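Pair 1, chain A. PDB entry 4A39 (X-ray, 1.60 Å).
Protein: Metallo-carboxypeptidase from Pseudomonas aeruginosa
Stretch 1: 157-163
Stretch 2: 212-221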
# COMPACT_ATOMS: atom_id res chain seq x y z
N ASP A 157 -3.34 3.42 -17.23
CA ASP A 157 -2.11 4.19 -17.06
C ASP A 157 -1.31 3.91 -15.79
O ASP A 157 -1.88 3.74 -14.71
CB ASP A 157 -2.39 5.69 -17.08
CG ASP A 157 -2.68 6.22 -18.47
OD1 ASP A 157 -2.16 5.64 -19.45
OD2 ASP A 157 -3.40 7.23 -18.59
N ILE A 158 0.02 3.88 -15.93
CA ILE A 158 0.94 3.71 -14.81
C ILE A 158 1.78 4.99 -14.86
O ILE A 158 2.85 5.01 -15.47
CB ILE A 158 1.89 2.51 -14.99
CG1 ILE A 158 1.11 1.23 -15.30
CG2 ILE A 158 2.72 2.32 -13.72
CD1 ILE A 158 0.23 0.77 -14.18
N GLU A 159 1.30 6.06 -14.23
CA GLU A 159 2.04 7.32 -14.25
C GLU A 159 3.30 7.35 -13.40
O GLU A 159 3.32 6.86 -12.28
CB GLU A 159 1.14 8.48 -13.80
CG GLU A 159 -0.08 8.70 -14.67
CD GLU A 159 -1.33 8.06 -14.10
OE1 GLU A 159 -1.20 7.02 -13.42
OE2 GLU A 159 -2.44 8.59 -14.35
N LEU A 160 4.36 7.93 -13.97
CA LEU A 160 5.62 8.12 -13.27
C LEU A 160 5.77 9.63 -13.16
O LEU A 160 5.95 10.32 -14.17
CB LEU A 160 6.80 7.54 -14.07
CG LEU A 160 8.20 7.91 -13.57
CD1 LEU A 160 8.34 7.56 -12.09
CD2 LEU A 160 9.25 7.17 -14.39
N LEU A 161 5.66 10.15 -11.94
CA LEU A 161 5.76 11.58 -11.72
C LEU A 161 7.16 11.95 -11.24
O LEU A 161 7.79 11.18 -10.53
CB LEU A 161 4.75 12.03 -10.66
CG LEU A 161 3.30 11.59 -10.86
CD1 LEU A 161 2.47 12.01 -9.65
CD2 LEU A 161 2.74 12.20 -12.14
N ARG A 162 7.64 13.12 -11.64
CA ARG A 162 8.95 13.57 -11.20
C ARG A 162 8.84 14.96 -10.58
O ARG A 162 8.23 15.86 -11.16
CB ARG A 162 9.98 13.61 -12.34
CG ARG A 162 11.34 14.18 -11.88
CD ARG A 162 12.48 13.85 -12.82
NE ARG A 162 12.40 14.57 -14.09
CZ ARG A 162 13.31 14.46 -15.06
NH1 ARG A 162 14.35 13.66 -14.90
NH2 ARG A 162 13.16 15.15 -16.18
N VAL A 163 9.41 15.10 -9.39
CA VAL A 163 9.40 16.37 -8.69
C VAL A 163 10.83 16.91 -8.81
O VAL A 163 11.77 16.34 -8.26
CB VAL A 163 9.05 16.19 -7.19
CG1 VAL A 163 8.92 17.54 -6.52
CG2 VAL A 163 7.76 15.39 -7.06
N ALA A 212 17.88 16.84 -4.44
CA ALA A 212 17.27 15.64 -5.01
C ALA A 212 15.94 15.86 -5.72
O ALA A 212 15.23 16.83 -5.46
CB ALA A 212 17.08 14.60 -3.92
N ASP A 213 15.64 14.94 -6.64
CA ASP A 213 14.38 14.95 -7.38
C ASP A 213 13.64 13.70 -6.92
O ASP A 213 14.26 12.70 -6.56
CB ASP A 213 14.60 14.83 -8.89
CG ASP A 213 15.27 16.04 -9.50
OD1 ASP A 213 15.25 17.12 -8.87
OD2 ASP A 213 15.80 15.91 -10.62
N LEU A 214 12.31 13.76 -6.91
CA LEU A 214 11.53 12.60 -6.51
C LEU A 214 10.90 11.95 -7.73
O LEU A 214 10.35 12.63 -8.59
CB LEU A 214 10.44 13.00 -5.52
CG LEU A 214 10.88 13.83 -4.31
CD1 LEU A 214 9.67 14.12 -3.45
CD2 LEU A 214 11.94 13.09 -3.52
N TYR A 215 11.01 10.62 -7.80
CA TYR A 215 10.43 9.83 -8.88
C TYR A 215 9.36 9.00 -8.18
O TYR A 215 9.66 8.10 -7.39
CB TYR A 215 11.49 8.93 -9.51
CG TYR A 215 12.50 9.69 -10.35
CD1 TYR A 215 13.46 10.51 -9.75
CD2 TYR A 215 12.49 9.61 -11.74
CE1 TYR A 215 14.38 11.22 -10.52
CE2 TYR A 215 13.41 10.32 -12.52
CZ TYR A 215 14.35 11.12 -11.90
OH TYR A 215 15.27 11.81 -12.66
N LEU A 216 8.10 9.31 -8.48
CA LEU A 216 6.97 8.68 -7.81
C LEU A 216 6.00 7.92 -8.70
O LEU A 216 5.60 8.40 -9.76
CB LEU A 216 6.17 9.75 -7.08
CG LEU A 216 6.94 10.81 -6.27
CD1 LEU A 216 5.98 11.89 -5.81
CD2 LEU A 216 7.64 10.15 -5.10
N VAL A 217 5.61 6.73 -8.25
CA VAL A 217 4.63 5.91 -8.97
C VAL A 217 3.52 5.64 -7.96
O VAL A 217 3.62 4.71 -7.16
CB VAL A 217 5.21 4.56 -9.44
CG1 VAL A 217 4.10 3.73 -10.09
CG2 VAL A 217 6.34 4.79 -10.45
N PRO A 218 2.45 6.45 -7.98
CA PRO A 218 1.30 6.32 -7.07
C PRO A 218 0.62 4.95 -7.02
O PRO A 218 0.15 4.53 -5.96
CB PRO A 218 0.35 7.41 -7.55
CG PRO A 218 1.30 8.47 -8.02
CD PRO A 218 2.31 7.67 -8.80
N ASN A 219 0.54 4.27 -8.16
CA ASN A 219 -0.07 2.94 -8.17
C ASN A 219 0.51 2.03 -9.25
O ASN A 219 0.38 2.28 -10.45
CB ASN A 219 -1.59 3.04 -8.33
CG ASN A 219 -2.28 1.72 -8.02
OD1 ASN A 219 -2.20 0.77 -8.80
ND2 ASN A 219 -2.94 1.65 -6.87
N MET A 220 1.14 0.96 -8.79
CA MET A 220 1.80 -0.03 -9.64
C MET A 220 0.91 -1.12 -10.21
O MET A 220 1.39 -1.92 -11.02
CB MET A 220 2.92 -0.72 -8.86
CG MET A 220 4.18 0.11 -8.63
SD MET A 220 5.10 0.36 -10.15
CE MET A 220 5.60 -1.33 -10.52
N ASN A 221 -0.35 -1.18 -9.80
CA ASN A 221 -1.24 -2.25 -10.26
C ASN A 221 -2.68 -1.77 -10.37
O ASN A 221 -3.55 -2.21 -9.62
CB ASN A 221 -1.17 -3.42 -9.26
CG ASN A 221 -1.57 -4.75 -9.87
OD1 ASN A 221 -2.37 -4.81 -10.82
ND2 ASN A 221 -1.04 -5.83 -9.32
O HOH W 1 -1.23 3.96 -11.99
O HOH W 2 0.93 5.68 -10.82

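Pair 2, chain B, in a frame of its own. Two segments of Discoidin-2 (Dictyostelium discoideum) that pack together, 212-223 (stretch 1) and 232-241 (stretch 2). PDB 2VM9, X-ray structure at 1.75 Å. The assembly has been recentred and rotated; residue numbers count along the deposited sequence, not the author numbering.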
# COMPACT_ATOMS: atom_id res chain seq x y z
N THR B 212 30.71 13.76 33.70
CA THR B 212 31.17 14.98 33.07
C THR B 212 32.70 15.08 33.21
O THR B 212 33.30 14.41 34.08
CB THR B 212 30.47 16.23 33.64
OG1 THR B 212 30.74 16.33 35.06
CG2 THR B 212 28.91 16.15 33.34
N ASP B 213 33.29 15.91 32.37
CA ASP B 213 34.73 16.21 32.41
C ASP B 213 34.81 17.63 32.96
O ASP B 213 34.64 18.62 32.23
CB ASP B 213 35.29 16.15 30.98
CG ASP B 213 36.75 16.60 30.88
OD1 ASP B 213 37.37 16.68 31.95
OD2 ASP B 213 37.25 16.79 29.73
N ASN B 214 35.04 17.71 34.28
CA ASN B 214 34.92 18.96 35.01
C ASN B 214 33.68 19.73 34.55
O ASN B 214 33.76 20.90 34.19
CB ASN B 214 36.19 19.79 34.83
CG ASN B 214 37.37 19.17 35.56
OD1 ASN B 214 38.47 19.03 35.00
ND2 ASN B 214 37.16 18.79 36.78
N GLY B 215 32.54 19.05 34.56
CA GLY B 215 31.27 19.73 34.23
C GLY B 215 30.83 19.69 32.78
O GLY B 215 29.64 19.95 32.51
N GLN B 216 31.74 19.39 31.85
CA GLN B 216 31.35 19.28 30.42
C GLN B 216 30.90 17.84 30.10
O GLN B 216 31.65 16.88 30.34
CB GLN B 216 32.50 19.66 29.49
CG GLN B 216 32.00 19.88 28.05
CD GLN B 216 31.28 21.24 27.86
OE1 GLN B 216 31.37 22.11 28.73
NE2 GLN B 216 30.61 21.43 26.72
N MET B 217 29.68 17.72 29.60
CA MET B 217 29.18 16.42 29.10
C MET B 217 29.43 16.35 27.61
O MET B 217 29.10 17.29 26.89
CB MET B 217 27.67 16.29 29.35
CG MET B 217 27.06 14.96 28.86
SD MET B 217 27.87 13.55 29.63
CE MET B 217 27.02 13.51 31.23
N ARG B 218 29.98 15.23 27.15
CA ARG B 218 30.29 15.03 25.73
C ARG B 218 29.95 13.58 25.39
O ARG B 218 30.58 12.64 25.88
CB ARG B 218 31.78 15.28 25.43
CG ARG B 218 32.32 16.68 25.82
CD ARG B 218 33.80 16.76 25.50
NE ARG B 218 34.36 18.03 25.94
CZ ARG B 218 35.02 18.20 27.08
NH1 ARG B 218 35.22 17.18 27.90
NH2 ARG B 218 35.54 19.40 27.35
N TRP B 219 28.90 13.40 24.61
CA TRP B 219 28.62 12.08 24.06
C TRP B 219 27.97 12.24 22.69
O TRP B 219 27.30 13.22 22.42
CB TRP B 219 27.79 11.21 25.01
CG TRP B 219 26.44 11.74 25.40
CD1 TRP B 219 26.09 12.32 26.61
CD2 TRP B 219 25.25 11.68 24.63
NE1 TRP B 219 24.75 12.65 26.61
CE2 TRP B 219 24.21 12.27 25.41
CE3 TRP B 219 24.94 11.17 23.36
CZ2 TRP B 219 22.89 12.38 24.95
CZ3 TRP B 219 23.61 11.28 22.88
CH2 TRP B 219 22.61 11.88 23.68
N GLU B 220 28.18 11.26 21.84
CA GLU B 220 27.53 11.30 20.52
C GLU B 220 27.36 9.86 20.04
O GLU B 220 28.16 8.98 20.38
CB GLU B 220 28.35 12.13 19.53
CG GLU B 220 27.75 12.23 18.12
CD GLU B 220 28.44 13.24 17.21
OE1 GLU B 220 29.54 13.74 17.56
OE2 GLU B 220 27.84 13.55 16.14
N GLY B 221 26.33 9.63 19.23
CA GLY B 221 26.18 8.38 18.50
C GLY B 221 26.01 8.75 17.03
O GLY B 221 25.41 9.80 16.71
N LYS B 222 26.54 7.89 16.16
CA LYS B 222 26.36 8.01 14.71
C LYS B 222 26.07 6.62 14.17
O LYS B 222 26.71 5.63 14.57
CB LYS B 222 27.65 8.51 14.04
CG LYS B 222 27.97 9.96 14.25
CD LYS B 222 29.26 10.34 13.50
CE LYS B 222 29.65 11.77 13.88
NZ LYS B 222 30.93 12.18 13.21
N SER B 223 25.11 6.54 13.25
CA SER B 223 24.93 5.33 12.45
C SER B 223 25.80 5.47 11.20
O SER B 223 25.76 6.50 10.52
CB SER B 223 23.47 5.13 12.11
OG SER B 223 22.99 6.23 11.36
N ASP B 232 26.67 0.14 11.59
CA ASP B 232 27.49 0.30 12.80
C ASP B 232 26.99 1.50 13.59
O ASP B 232 26.84 2.59 13.02
CB ASP B 232 28.97 0.57 12.42
CG ASP B 232 29.68 -0.64 11.86
OD1 ASP B 232 29.36 -1.77 12.25
OD2 ASP B 232 30.61 -0.42 11.06
N LEU B 233 26.76 1.30 14.88
CA LEU B 233 26.51 2.43 15.78
C LEU B 233 27.87 2.78 16.37
O LEU B 233 28.45 1.98 17.12
CB LEU B 233 25.55 2.03 16.88
CG LEU B 233 24.82 3.18 17.63
CD1 LEU B 233 25.75 4.34 17.95
CD2 LEU B 233 23.62 3.68 16.87
N THR B 234 28.40 3.93 15.97
CA THR B 234 29.65 4.38 16.51
C THR B 234 29.32 5.27 17.71
O THR B 234 28.62 6.27 17.55
CB THR B 234 30.46 5.14 15.45
OG1 THR B 234 30.73 4.26 14.34
CG2 THR B 234 31.78 5.63 16.06
N PHE B 235 29.78 4.86 18.90
CA PHE B 235 29.58 5.61 20.13
C PHE B 235 30.84 6.44 20.30
O PHE B 235 31.95 5.92 20.13
CB PHE B 235 29.41 4.68 21.32
CG PHE B 235 28.13 3.89 21.29
CD1 PHE B 235 27.03 4.33 22.00
CD2 PHE B 235 28.05 2.69 20.57
CE1 PHE B 235 25.84 3.60 22.00
CE2 PHE B 235 26.85 1.96 20.53
CZ PHE B 235 25.74 2.41 21.26
N ILE B 236 30.67 7.71 20.65
CA ILE B 236 31.79 8.63 20.63
C ILE B 236 31.81 9.46 21.91
O ILE B 236 30.76 9.94 22.35
CB ILE B 236 31.60 9.59 19.43
CG1 ILE B 236 31.47 8.80 18.11
CG2 ILE B 236 32.70 10.65 19.40
CD1 ILE B 236 30.94 9.63 16.97
N THR B 237 33.00 9.62 22.49
CA THR B 237 33.20 10.69 23.45
C THR B 237 34.55 11.36 23.15
O THR B 237 35.31 10.90 22.31
CB THR B 237 33.08 10.18 24.93
OG1 THR B 237 32.98 11.31 25.81
CG2 THR B 237 34.28 9.30 25.34
N TRP B 238 34.83 12.46 23.84
CA TRP B 238 36.07 13.18 23.60
C TRP B 238 36.34 14.01 24.84
O TRP B 238 35.74 13.75 25.90
CB TRP B 238 36.05 13.96 22.26
CG TRP B 238 35.00 15.07 22.15
CD1 TRP B 238 35.23 16.41 22.20
CD2 TRP B 238 33.58 14.91 21.95
NE1 TRP B 238 34.05 17.11 22.05
CE2 TRP B 238 33.02 16.21 21.90
CE3 TRP B 238 32.73 13.80 21.82
CZ2 TRP B 238 31.64 16.43 21.74
CZ3 TRP B 238 31.36 14.01 21.64
CH2 TRP B 238 30.82 15.33 21.62
N GLY B 239 37.28 14.95 24.76
CA GLY B 239 37.83 15.49 26.02
C GLY B 239 38.21 14.33 26.94
O GLY B 239 38.66 13.28 26.47
N ASN B 240 38.01 14.51 28.25
CA ASN B 240 38.29 13.45 29.21
C ASN B 240 37.06 12.74 29.82
O ASN B 240 37.16 12.06 30.84
CB ASN B 240 39.23 13.96 30.32
CG ASN B 240 40.59 14.35 29.79
OD1 ASN B 240 41.07 13.79 28.82
ND2 ASN B 240 41.18 15.37 30.39
N ASN B 241 35.92 12.82 29.14
CA ASN B 241 34.72 12.20 29.68
C ASN B 241 34.85 10.70 29.80
O ASN B 241 35.29 10.05 28.87
CB ASN B 241 33.52 12.49 28.79
CG ASN B 241 33.12 13.94 28.84
OD1 ASN B 241 33.74 14.78 28.20
ND2 ASN B 241 32.06 14.23 29.58
O HOH W 3 34.80 12.14 33.18
O HOH W 4 39.92 17.23 32.13

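Both pairs are two antiparallel strands whose second member leaves the ladder in a loop. The strand axes approach to 4.6 Å in each, the N-to-C directions differ by 163° in pair 1 and 161° in pair 2, and 14 central residues superpose with an RMSD of 0.9 Å. The backbone sets the register. In pair 1, A:Leu161 N donates to A:Leu216 O and A:Leu216 N to A:Leu161 O, both at 2.8 Å. The matching pair, B:Glu220 and B:Ile236, repeats this with B:Glu220 N to B:Ile236 O at 2.9 Å and B:Ile236 N to B:Glu220 O at 2.8 Å. Two residues on, A:Val163 with A:Leu214 and B:Lys222 with B:Thr234 close a second such ring. None of this depends on side-chain identity, so the same frame can carry quite different surfaces.

On the face of A:Leu161, A:Val163, A:Leu214 and A:Leu216, pair 1 is wholly apolar and buried. A:Val163 CB lies 3.9 Å from A:Leu214 CB, and A:Val163 CG2 lies 4.1 Å from A:Leu216 CD1, so the contact also runs diagonally across the ladder. Pair 2 places B:Glu220, B:Lys222, B:Thr234 and B:Ile236 at these positions. The diagonal survives through the aliphatic part of a lysine: B:Lys222 CD sits 3.9 Å from B:Ile236 CD1, while the extended chain continues to an ammonium group on an exposed residue. A long polar side chain can thus pack with its methylenes where a valine packs with its methyls.

The other face shows a sharper exchange. A:Arg162 lies across from A:Tyr215, with its CG over one face of the ring and its NH1 donating to A:Tyr215 OH at 3.0 Å. Its counterpart is B:Gly221, facing B:Phe235, which matches the tyrosine. Here B:Leu233 CD1 approaches B:Gly221 CA to 4.1 Å; an ideal CB on that glycine would be only 3.5 Å from the same methyl, a tight fit.

Beyond the ladder the solutions diverge. A:Val217 and B:Thr237 nearly coincide, yet A:Val217 CG2 packs 3.8 Å from A:Leu160 CD1, whereas B:Thr237 OG1 donates to B:Arg218 O at 2.7 Å. At the next position, A:Pro218 CG lies 4.1 Å from A:Leu161 CD1, while the matching B:Trp238 offers a ring face to B:Arg218 CD, 3.6 Å from the centroid of its five-membered ring. B:Arg218 NH1 then donates to B:Asn241 OD1 and forms a salt bridge with B:Asp213 OD2, each at 2.8 Å. B:Gly239 leaves room for this arginine: an ideal CB there would fall 2.1 Å from B:Arg218 NH1, a clash. Pair 1 has A:Glu159 at the arginine's position, and water links its backbone to the loop. Water 2 lies 3.0 Å from A:Glu159 O and accepts from A:Asn219 N at 3.0 Å. Pair 2 has bridging water too: water 4 donates to B:Asp213 OD1 at 2.6 Å and accepts from B:Asn240 ND2 at 2.8 Å. The rule is a fixed ladder with an adaptable exit: both exits hold bridging water, pair 1 adds apolar packing, and pair 2 adds direct polar bonds around B:Arg218.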